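Local coordinates for possible galactose mutarotase (Streptomyces platensis subsp. rosaceus, PDB 4RNL), which probably interconverts the alpha and beta anomers of galactose or a related aldose, although its activity remains unproven, at residues E144-Y156 with V166-L179. Sequence-based numbering, arbitrary orientation.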
loop_
_atom_site.group_PDB
_atom_site.type_symbol
_atom_site.label_atom_id
_atom_site.label_comp_id
_atom_site.label_asym_id
_atom_site.label_seq_id
_atom_site.Cartn_x
_atom_site.Cartn_y
_atom_site.Cartn_z
ATOM N N GLU A 144 10.483 8.208 14.971
ATOM C CA GLU A 144 9.301 7.518 15.492
ATOM C C GLU A 144 9.652 6.342 16.406
ATOM O O GLU A 144 8.864 5.408 16.558
ATOM C CB GLU A 144 8.387 7.055 14.355
ATOM C CG GLU A 144 7.665 8.195 13.630
ATOM C CD GLU A 144 6.637 8.891 14.508
ATOM O OE1 GLU A 144 6.230 8.318 15.548
ATOM O OE2 GLU A 144 6.238 10.023 14.166
ATOM N N GLY A 145 10.830 6.391 17.017
ATOM C CA GLY A 145 11.223 5.358 17.963
ATOM C C GLY A 145 11.965 4.172 17.369
ATOM O O GLY A 145 12.492 3.358 18.114
ATOM N N PHE A 146 12.015 4.068 16.042
ATOM C CA PHE A 146 12.699 2.945 15.395
ATOM C C PHE A 146 14.204 3.197 15.394
ATOM O O PHE A 146 14.646 4.292 15.060
ATOM C CB PHE A 146 12.184 2.755 13.960
ATOM C CG PHE A 146 10.740 2.339 13.880
ATOM C CD1 PHE A 146 10.386 1.001 13.954
ATOM C CD2 PHE A 146 9.733 3.285 13.717
ATOM C CE1 PHE A 146 9.052 0.604 13.884
ATOM C CE2 PHE A 146 8.391 2.899 13.651
ATOM C CZ PHE A 146 8.049 1.561 13.731
ATOM N N PRO A 147 15.000 2.181 15.771
ATOM C CA PRO A 147 16.453 2.363 15.837
ATOM C C PRO A 147 17.108 2.259 14.456
ATOM O O PRO A 147 16.585 1.595 13.558
ATOM C CB PRO A 147 16.899 1.209 16.742
ATOM C CG PRO A 147 15.908 0.119 16.450
ATOM C CD PRO A 147 14.589 0.814 16.138
ATOM N N GLY A 148 18.237 2.936 14.279
ATOM C CA GLY A 148 18.980 2.839 13.036
ATOM C C GLY A 148 18.547 3.847 11.994
ATOM O O GLY A 148 17.353 4.107 11.820
ATOM N N ALA A 149 19.523 4.422 11.298
ATOM C CA ALA A 149 19.217 5.265 10.144
ATOM C C ALA A 149 18.915 4.357 8.960
ATOM O O ALA A 149 19.754 3.540 8.566
ATOM C CB ALA A 149 20.392 6.173 9.828
ATOM N N LEU A 150 17.722 4.499 8.392
ATOM C CA LEU A 150 17.286 3.643 7.291
ATOM C C LEU A 150 17.307 4.428 5.981
ATOM O O LEU A 150 16.547 5.377 5.811
ATOM C CB LEU A 150 15.884 3.087 7.564
ATOM C CG LEU A 150 15.388 2.012 6.591
ATOM C CD1 LEU A 150 16.144 0.696 6.802
ATOM C CD2 LEU A 150 13.882 1.798 6.716
ATOM N N ASP A 151 18.188 4.023 5.070
ATOM C CA ASP A 151 18.337 4.661 3.762
ATOM C C ASP A 151 17.372 3.985 2.794
ATOM O O ASP A 151 17.580 2.834 2.412
ATOM C CB ASP A 151 19.782 4.483 3.283
ATOM C CG ASP A 151 20.123 5.358 2.085
ATOM O OD1 ASP A 151 19.218 5.999 1.531
ATOM O OD2 ASP A 151 21.308 5.406 1.695
ATOM N N VAL A 152 16.312 4.690 2.400
ATOM C CA VAL A 152 15.216 4.064 1.656
ATOM C C VAL A 152 15.065 4.636 0.258
ATOM O O VAL A 152 15.102 5.854 0.073
ATOM C CB VAL A 152 13.858 4.256 2.381
ATOM C CG1 VAL A 152 12.724 3.546 1.621
ATOM C CG2 VAL A 152 13.938 3.762 3.813
ATOM N N ARG A 153 14.883 3.752 -0.723
ATOM C CA ARG A 153 14.571 4.165 -2.086
ATOM C C ARG A 153 13.363 3.388 -2.569
ATOM O O ARG A 153 13.307 2.167 -2.433
ATOM C CB ARG A 153 15.748 3.898 -3.032
ATOM C CG ARG A 153 16.866 4.895 -2.897
ATOM C CD ARG A 153 17.980 4.639 -3.889
ATOM N NE ARG A 153 18.946 5.735 -3.845
ATOM C CZ ARG A 153 19.882 5.864 -2.911
ATOM N NH1 ARG A 153 19.986 4.960 -1.944
ATOM N NH2 ARG A 153 20.713 6.898 -2.945
ATOM N N VAL A 154 12.398 4.099 -3.132
ATOM C CA VAL A 154 11.201 3.462 -3.656
ATOM C C VAL A 154 11.037 3.922 -5.094
ATOM O O VAL A 154 10.965 5.120 -5.369
ATOM C CB VAL A 154 9.959 3.830 -2.831
ATOM C CG1 VAL A 154 8.718 3.188 -3.436
ATOM C CG2 VAL A 154 10.132 3.374 -1.383
ATOM N N THR A 155 11.008 2.965 -6.017
ATOM C CA THR A 155 11.037 3.300 -7.429
ATOM C C THR A 155 9.724 2.901 -8.067
ATOM O O THR A 155 9.318 1.740 -7.999
ATOM C CB THR A 155 12.211 2.598 -8.136
ATOM O OG1 THR A 155 13.440 2.945 -7.479
ATOM C CG2 THR A 155 12.292 3.027 -9.607
ATOM N N TYR A 156 9.062 3.875 -8.680
ATOM C CA TYR A 156 7.768 3.670 -9.319
ATOM C C TYR A 156 8.000 3.739 -10.827
ATOM O O TYR A 156 8.416 4.777 -11.338
ATOM C CB TYR A 156 6.796 4.796 -8.946
ATOM C CG TYR A 156 6.473 4.989 -7.467
ATOM C CD1 TYR A 156 7.407 5.552 -6.597
ATOM C CD2 TYR A 156 5.215 4.671 -6.963
ATOM C CE1 TYR A 156 7.102 5.765 -5.246
ATOM C CE2 TYR A 156 4.901 4.877 -5.613
ATOM C CZ TYR A 156 5.852 5.415 -4.768
ATOM O OH TYR A 156 5.530 5.634 -3.439
ATOM N N VAL A 166 9.205 -0.852 -6.593
ATOM C CA VAL A 166 10.276 -1.613 -5.939
ATOM C C VAL A 166 10.787 -0.793 -4.772
ATOM O O VAL A 166 11.189 0.355 -4.960
ATOM C CB VAL A 166 11.433 -1.901 -6.919
ATOM C CG1 VAL A 166 12.560 -2.689 -6.223
ATOM C CG2 VAL A 166 10.910 -2.656 -8.140
ATOM N N SER A 167 10.759 -1.367 -3.571
ATOM C CA SER A 167 11.225 -0.653 -2.386
ATOM C C SER A 167 12.533 -1.281 -1.910
ATOM O O SER A 167 12.616 -2.499 -1.759
ATOM C CB SER A 167 10.168 -0.699 -1.278
ATOM O OG SER A 167 8.893 -0.302 -1.779
ATOM N N CYS A 168 13.560 -0.456 -1.712
ATOM C CA CYS A 168 14.876 -0.942 -1.299
ATOM C C CYS A 168 15.322 -0.195 -0.049
ATOM O O CYS A 168 15.004 0.988 0.109
ATOM C CB CYS A 168 15.907 -0.725 -2.414
ATOM S SG CYS A 168 15.635 -1.723 -3.907
ATOM N N ALA A 169 16.047 -0.868 0.841
ATOM C CA ALA A 169 16.572 -0.173 2.015
ATOM C C ALA A 169 17.827 -0.808 2.565
ATOM O O ALA A 169 18.034 -2.012 2.427
ATOM C CB ALA A 169 15.519 -0.085 3.114
ATOM N N THR A 170 18.660 0.014 3.197
ATOM C CA THR A 170 19.764 -0.479 4.022
ATOM C C THR A 170 19.731 0.293 5.329
ATOM O O THR A 170 19.115 1.356 5.404
ATOM C CB THR A 170 21.138 -0.289 3.355
ATOM O OG1 THR A 170 21.356 1.105 3.093
ATOM C CG2 THR A 170 21.227 -1.082 2.050
ATOM N N THR A 171 20.398 -0.233 6.351
ATOM C CA THR A 171 20.363 0.381 7.675
ATOM C C THR A 171 21.751 0.412 8.290
ATOM O O THR A 171 22.590 -0.422 7.956
ATOM C CB THR A 171 19.404 -0.384 8.608
ATOM O OG1 THR A 171 19.263 0.332 9.841
ATOM C CG2 THR A 171 19.930 -1.797 8.893
ATOM N N ASP A 172 22.015 1.376 9.173
ATOM C CA ASP A 172 23.306 1.396 9.871
ATOM C C ASP A 172 23.257 0.732 11.252
ATOM O O ASP A 172 24.265 0.669 11.965
ATOM C CB ASP A 172 23.917 2.813 9.936
ATOM C CG ASP A 172 23.141 3.768 10.835
ATOM O OD1 ASP A 172 22.159 3.353 11.488
ATOM O OD2 ASP A 172 23.534 4.956 10.896
ATOM N N ALA A 173 22.083 0.230 11.623
ATOM C CA ALA A 173 21.929 -0.515 12.872
ATOM C C ALA A 173 20.703 -1.413 12.766
ATOM O O ALA A 173 19.793 -1.099 12.001
ATOM C CB ALA A 173 21.796 0.446 14.049
ATOM N N PRO A 174 20.674 -2.530 13.519
ATOM C CA PRO A 174 19.514 -3.430 13.429
ATOM C C PRO A 174 18.197 -2.697 13.652
ATOM O O PRO A 174 18.092 -1.835 14.534
ATOM C CB PRO A 174 19.762 -4.440 14.557
ATOM C CG PRO A 174 21.262 -4.482 14.683
ATOM C CD PRO A 174 21.727 -3.068 14.406
ATOM N N THR A 175 17.212 -3.016 12.820
ATOM C CA THR A 175 15.930 -2.354 12.882
ATOM C C THR A 175 14.878 -3.302 12.331
ATOM O O THR A 175 15.204 -4.420 11.940
ATOM C CB THR A 175 15.958 -1.038 12.077
ATOM O OG1 THR A 175 14.842 -0.224 12.456
ATOM C CG2 THR A 175 15.938 -1.294 10.563
ATOM N N VAL A 176 13.621 -2.866 12.312
ATOM C CA VAL A 176 12.584 -3.603 11.608
ATOM C C VAL A 176 12.064 -2.718 10.480
ATOM O O VAL A 176 12.037 -1.488 10.610
ATOM C CB VAL A 176 11.429 -4.040 12.534
ATOM C CG1 VAL A 176 11.932 -5.011 13.595
ATOM C CG2 VAL A 176 10.777 -2.827 13.195
ATOM N N VAL A 177 11.696 -3.350 9.364
ATOM C CA VAL A 177 11.243 -2.647 8.164
ATOM C C VAL A 177 10.130 -3.459 7.509
ATOM O O VAL A 177 10.240 -4.679 7.368
ATOM C CB VAL A 177 12.369 -2.487 7.121
ATOM C CG1 VAL A 177 11.883 -1.596 5.965
ATOM C CG2 VAL A 177 13.602 -1.899 7.731
ATOM N N ASN A 178 9.065 -2.780 7.102
ATOM C CA ASN A 178 7.951 -3.419 6.409
ATOM C C ASN A 178 7.257 -2.326 5.610
ATOM O O ASN A 178 6.402 -1.612 6.142
ATOM C CB ASN A 178 7.005 -4.039 7.442
ATOM C CG ASN A 178 5.843 -4.819 6.821
ATOM O OD1 ASN A 178 5.934 -5.358 5.713
ATOM N ND2 ASN A 178 4.735 -4.878 7.550
ATOM N N LEU A 179 7.654 -2.152 4.351
ATOM C CA LEU A 179 7.104 -1.063 3.539
ATOM C C LEU A 179 6.021 -1.561 2.596
ATOM O O LEU A 179 6.128 -2.649 2.043
ATOM C CB LEU A 179 8.212 -0.407 2.721
ATOM C CG LEU A 179 9.457 -0.023 3.515
ATOM C CD1 LEU A 179 10.515 0.581 2.613
ATOM C CD2 LEU A 179 9.082 0.954 4.607
HETATM O O HOH W 1 14.099 1.102 -5.522
#
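F146 meets V176 where the chain leads into an antiparallel beta hairpin, strands 150-159 and 162-171 of the large sheet in this galactose mutarotase-like beta-sandwich fold. The ring of F146 turns its edge to V176, CE1 lying 3.9 Å from CG2, and F94 packs on both side chains. P147 cannot donate a backbone N-H, but its carbonyl accepts a short bond from T175 OG1 to P147 O (2.7 Å) in the carbonyl plane. T175 holds that hydroxyl anti to its own backbone N (chi1 -164°), pointed at the loop, and R84 binds both the same hydroxyl and the carbonyl of G148. G148 has a positive phi of 89°, a backbone shape that suits glycine, and its CA lies against the methyl of A173. At A149 the small methyl lies beside the D172 carboxylate, whose OD1 takes the A149 N-H from above its plane, while D172 N returns a bond to A149 O.

L150 then drives its branched end inward, tip to tip with V177: CD1 stands 3.7 Å from V177 CG2 and also touches A169 CB. Regular strand pairing follows, with D151 and T170 exchanging two backbone bonds; the carboxylate of D151 turns to H136 on the neighbouring strand 132-139. V152, on the same face as L150, reaches L179 with CG1, joining the hairpin to the chain that returns beneath it. R153 suits the solvent side, its long chain leading away from C168 while their backbones pair. Beta-branched V154 sits opposite small S167, both methyls 3.9 Å from S167 OG. T155, which binds Q134 through its hydroxyl, also shares a water with the partner strand: the water lies 2.8 Å from T155 OG1 and donates to V166 O.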